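Local coordinates for acetyltransferase (Sinorhizobium meliloti, PDB 4JXR), which probably transfers acetyl groups from acetyl-CoA to an acceptor, as a GNAT-superfamily enzyme assigned as a phosphinothricin acetyltransferase, at residues F117-A127 with D158-G169. Residues are numbered along the deposited sequence; the frame is centred on the assembly and turned at random.
Sequences FRQMIAVIGGA and DTAFMQRPLGEG
Met120, Ala122 and Ile124 exchange six paired backbone hydrogen bonds with Arg164, Met162 and Ala160, which make 119-125 and 158-165 neighbours in the sheet; the angle of 162° between their directions gives the antiparallel sense. On the face carrying Ile121, Val123 and Phe161, Val123 sets CG1 over the Phe161 ring, 4.3 Å from its centroid and 23° off the normal, a CH-pi contact; CG1 also meets Thr159 CG2 at 3.6 Å. Farther along this face, Gln163 NE2 donates to Gln119 OE1 at 2.9 Å, approaching from above the acceptor's carbonyl plane. The two amides stand 81° apart; the extended Gln163 chain and the bend of Gln119 at chi2 bring NE2 and OE1 together. On the opposite face Ile124 CD1 touches Met162 SE (a selenomethionine) at 3.5 Å. Beyond the strands, Arg118 NH1 donates a hydrogen bond to Gly169 O at 2.8 Å in the guanidinium plane, and Glu168 CB lies over a guanidinium face. The Leu166-Gly169 type II' turn, closed by Gly169 N to Leu166 O, places Gly169 O before NH1; Thr172 O is a second acceptor. Outward, Gln163 NE2 also bonds Lys147 O of the second subunit, whose Phe161 meets this Phe161, while His135 of helix 129-137 packs on Ala122, Ile124 and Met162. The Ile124 side chain lies about 5 Å from that of His128, an acetyl-CoA-site residue, so this pairing within the mixed GNAT sheet runs beside the cofactor site.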
loop_
_atom_site.group_PDB
_atom_site.type_symbol
_atom_site.label_atom_id
_atom_site.label_comp_id
_atom_site.label_asym_id
_atom_site.label_seq_id
_atom_site.Cartn_x
_atom_site.Cartn_y
_atom_site.Cartn_z
ATOM N N PHE A 117 15.773 3.419 9.873
ATOM C CA PHE A 117 14.342 3.584 9.693
ATOM C C PHE A 117 13.692 4.024 11.000
ATOM O O PHE A 117 14.251 3.814 12.076
ATOM C CB PHE A 117 13.724 2.298 9.140
ATOM C CG PHE A 117 14.315 1.877 7.807
ATOM C CD1 PHE A 117 13.928 2.534 6.653
ATOM C CD2 PHE A 117 15.262 0.910 7.704
ATOM C CE1 PHE A 117 14.481 2.209 5.445
ATOM C CE2 PHE A 117 15.796 0.561 6.516
ATOM C CZ PHE A 117 15.429 1.218 5.360
ATOM N N ARG A 118 12.511 4.611 10.886
ATOM C CA ARG A 118 11.847 5.236 12.048
ATOM C C ARG A 118 10.472 4.647 12.398
ATOM O O ARG A 118 10.013 4.882 13.476
ATOM C CB ARG A 118 11.727 6.748 11.849
ATOM C CG ARG A 118 13.085 7.463 11.761
ATOM C CD ARG A 118 13.921 7.296 13.033
ATOM N NE ARG A 118 15.061 8.236 13.025
ATOM C CZ ARG A 118 14.942 9.511 13.377
ATOM N NH1 ARG A 118 13.818 10.025 13.800
ATOM N NH2 ARG A 118 16.015 10.283 13.282
ATOM N N GLN A 119 9.836 3.894 11.465
ATOM C CA GLN A 119 8.551 3.272 11.747
ATOM C C GLN A 119 8.505 1.964 10.984
ATOM O O GLN A 119 9.041 1.876 9.881
ATOM C CB GLN A 119 7.375 4.140 11.296
ATOM C CG GLN A 119 7.324 5.541 11.923
ATOM C CD GLN A 119 6.959 5.556 13.381
ATOM O OE1 GLN A 119 6.286 4.680 13.917
ATOM N NE2 GLN A 119 7.388 6.654 14.079
HETATM N N MSE A 120 7.824 0.975 11.574
HETATM C CA MSE A 120 7.574 -0.292 10.896
HETATM C C MSE A 120 6.070 -0.573 10.931
HETATM O O MSE A 120 5.426 -0.457 11.980
HETATM C CB MSE A 120 8.344 -1.426 11.555
HETATM C CG MSE A 120 8.259 -2.759 10.774
HETATM SE SE MSE A 120 9.431 -4.121 11.440
HETATM C CE MSE A 120 11.052 -3.509 10.709
ATOM N N ILE A 121 5.526 -0.931 9.779
ATOM C CA ILE A 121 4.128 -1.328 9.624
ATOM C C ILE A 121 4.053 -2.782 9.245
ATOM O O ILE A 121 4.871 -3.296 8.494
ATOM C CB ILE A 121 3.428 -0.375 8.579
ATOM C CG1 ILE A 121 1.918 -0.535 8.459
ATOM C CG2 ILE A 121 4.030 -0.507 7.199
ATOM C CD1 ILE A 121 1.264 0.633 7.709
ATOM N N ALA A 122 3.044 -3.463 9.780
ATOM C CA ALA A 122 2.659 -4.795 9.369
ATOM C C ALA A 122 1.244 -4.711 8.779
ATOM O O ALA A 122 0.355 -4.121 9.365
ATOM C CB ALA A 122 2.675 -5.765 10.523
ATOM N N VAL A 123 1.093 -5.302 7.614
ATOM C CA VAL A 123 -0.193 -5.392 6.910
ATOM C C VAL A 123 -0.555 -6.854 6.915
ATOM O O VAL A 123 0.082 -7.646 6.206
ATOM C CB VAL A 123 -0.099 -4.816 5.493
ATOM C CG1 VAL A 123 -1.467 -4.958 4.817
ATOM C CG2 VAL A 123 0.375 -3.384 5.507
ATOM N N ILE A 124 -1.456 -7.263 7.785
ATOM C CA ILE A 124 -1.683 -8.654 8.157
ATOM C C ILE A 124 -2.877 -9.187 7.392
ATOM O O ILE A 124 -4.038 -8.851 7.658
ATOM C CB ILE A 124 -1.862 -8.788 9.654
ATOM C CG1 ILE A 124 -0.484 -8.309 10.308
ATOM C CG2 ILE A 124 -2.164 -10.242 10.038
ATOM C CD1 ILE A 124 -0.494 -8.299 11.804
ATOM N N GLY A 125 -2.602 -10.039 6.426
ATOM C CA GLY A 125 -3.645 -10.650 5.604
ATOM C C GLY A 125 -4.557 -11.503 6.420
ATOM O O GLY A 125 -4.161 -12.298 7.296
ATOM N N GLY A 126 -5.826 -11.325 6.167
ATOM C CA GLY A 126 -6.827 -12.040 6.926
ATOM C C GLY A 126 -6.993 -11.594 8.332
ATOM O O GLY A 126 -7.814 -12.180 9.048
ATOM N N ALA A 127 -6.189 -10.657 8.812
ATOM C CA ALA A 127 -6.227 -10.277 10.219
ATOM C C ALA A 127 -6.055 -11.506 11.119
ATOM O O ALA A 127 -6.682 -11.597 12.162
ATOM C CB ALA A 127 -7.438 -9.417 10.549
ATOM N N ASP A 158 -10.588 -9.642 6.182
ATOM C CA ASP A 158 -10.160 -8.377 6.780
ATOM C C ASP A 158 -8.637 -8.268 6.685
ATOM O O ASP A 158 -7.934 -9.287 6.682
ATOM C CB ASP A 158 -10.610 -8.297 8.217
ATOM C CG ASP A 158 -12.118 -8.380 8.407
ATOM O OD1 ASP A 158 -12.887 -8.102 7.490
ATOM O OD2 ASP A 158 -12.504 -8.710 9.565
ATOM N N THR A 159 -8.150 -7.037 6.674
ATOM C CA THR A 159 -6.722 -6.788 6.617
ATOM C C THR A 159 -6.348 -5.877 7.788
ATOM O O THR A 159 -6.870 -4.782 7.873
ATOM C CB THR A 159 -6.320 -6.158 5.276
ATOM O OG1 THR A 159 -6.871 -6.940 4.199
ATOM C CG2 THR A 159 -4.825 -6.117 5.126
ATOM N N ALA A 160 -5.508 -6.351 8.692
ATOM C CA ALA A 160 -5.152 -5.575 9.882
ATOM C C ALA A 160 -3.879 -4.793 9.632
ATOM O O ALA A 160 -2.968 -5.265 8.975
ATOM C CB ALA A 160 -4.962 -6.466 11.079
ATOM N N PHE A 161 -3.825 -3.580 10.145
ATOM C CA PHE A 161 -2.638 -2.711 10.061
ATOM C C PHE A 161 -2.115 -2.502 11.462
ATOM O O PHE A 161 -2.872 -2.083 12.352
ATOM C CB PHE A 161 -3.001 -1.371 9.460
ATOM C CG PHE A 161 -3.224 -1.448 7.947
ATOM C CD1 PHE A 161 -4.231 -2.206 7.370
ATOM C CD2 PHE A 161 -2.391 -0.829 7.105
ATOM C CE1 PHE A 161 -4.409 -2.275 5.989
ATOM C CE2 PHE A 161 -2.574 -0.897 5.704
ATOM C CZ PHE A 161 -3.583 -1.648 5.207
HETATM N N MSE A 162 -0.843 -2.778 11.663
HETATM C CA MSE A 162 -0.195 -2.566 12.960
HETATM C C MSE A 162 1.057 -1.749 12.747
HETATM O O MSE A 162 1.619 -1.724 11.650
HETATM C CB MSE A 162 0.166 -3.873 13.617
HETATM C CG MSE A 162 -1.046 -4.824 13.716
HETATM SE SE MSE A 162 -0.625 -6.414 14.721
HETATM C CE MSE A 162 -0.580 -5.677 16.489
ATOM N N GLN A 163 1.545 -1.121 13.806
ATOM C CA GLN A 163 2.706 -0.223 13.668
ATOM C C GLN A 163 3.530 -0.257 14.949
ATOM O O GLN A 163 2.979 -0.335 16.036
ATOM C CB GLN A 163 2.264 1.192 13.362
ATOM C CG GLN A 163 3.369 2.143 12.998
ATOM C CD GLN A 163 2.841 3.476 12.540
ATOM O OE1 GLN A 163 1.703 3.594 12.106
ATOM N NE2 GLN A 163 3.690 4.464 12.623
ATOM N N ARG A 164 4.834 -0.090 14.803
ATOM C CA ARG A 164 5.825 0.015 15.876
ATOM C C ARG A 164 6.754 1.206 15.469
ATOM O O ARG A 164 7.278 1.154 14.365
ATOM C CB ARG A 164 6.642 -1.296 15.983
ATOM C CG ARG A 164 7.533 -1.333 17.229
ATOM C CD ARG A 164 8.565 -2.460 17.104
ATOM N NE ARG A 164 9.368 -2.702 18.288
ATOM C CZ ARG A 164 10.492 -2.085 18.626
ATOM N NH1 ARG A 164 10.914 -0.999 17.982
ATOM N NH2 ARG A 164 11.197 -2.581 19.631
ATOM N N PRO A 165 7.119 2.145 16.365
ATOM C CA PRO A 165 8.220 3.054 16.069
ATOM C C PRO A 165 9.521 2.266 16.103
ATOM O O PRO A 165 9.630 1.250 16.784
ATOM C CB PRO A 165 8.152 4.074 17.197
ATOM C CG PRO A 165 7.581 3.300 18.342
ATOM C CD PRO A 165 6.572 2.368 17.709
ATOM N N LEU A 166 10.503 2.795 15.419
ATOM C CA LEU A 166 11.849 2.268 15.429
ATOM C C LEU A 166 12.802 3.376 15.883
ATOM O O LEU A 166 12.732 4.495 15.370
ATOM C CB LEU A 166 12.296 1.800 14.035
ATOM C CG LEU A 166 11.449 0.705 13.390
ATOM C CD1 LEU A 166 11.881 0.535 11.960
ATOM C CD2 LEU A 166 11.541 -0.609 14.143
ATOM N N GLY A 167 13.726 3.034 16.751
ATOM C CA GLY A 167 14.709 3.973 17.171
ATOM C C GLY A 167 14.112 5.237 17.759
ATOM O O GLY A 167 13.230 5.193 18.586
ATOM N N GLU A 168 14.603 6.350 17.236
ATOM C CA GLU A 168 14.128 7.661 17.654
ATOM C C GLU A 168 12.693 7.966 17.193
ATOM O O GLU A 168 12.147 8.954 17.624
ATOM C CB GLU A 168 15.131 8.745 17.196
ATOM C CG GLU A 168 16.457 8.618 17.955
ATOM C CD GLU A 168 17.607 9.531 17.478
ATOM O OE1 GLU A 168 17.457 10.368 16.648
ATOM O OE2 GLU A 168 18.734 9.369 17.975
ATOM N N GLY A 169 12.130 7.187 16.259
ATOM C CA GLY A 169 10.726 7.369 15.868
ATOM C C GLY A 169 10.509 8.777 15.327
ATOM O O GLY A 169 11.226 9.245 14.459
HETATM O O HOH W 1 -10.380 -12.065 7.814
#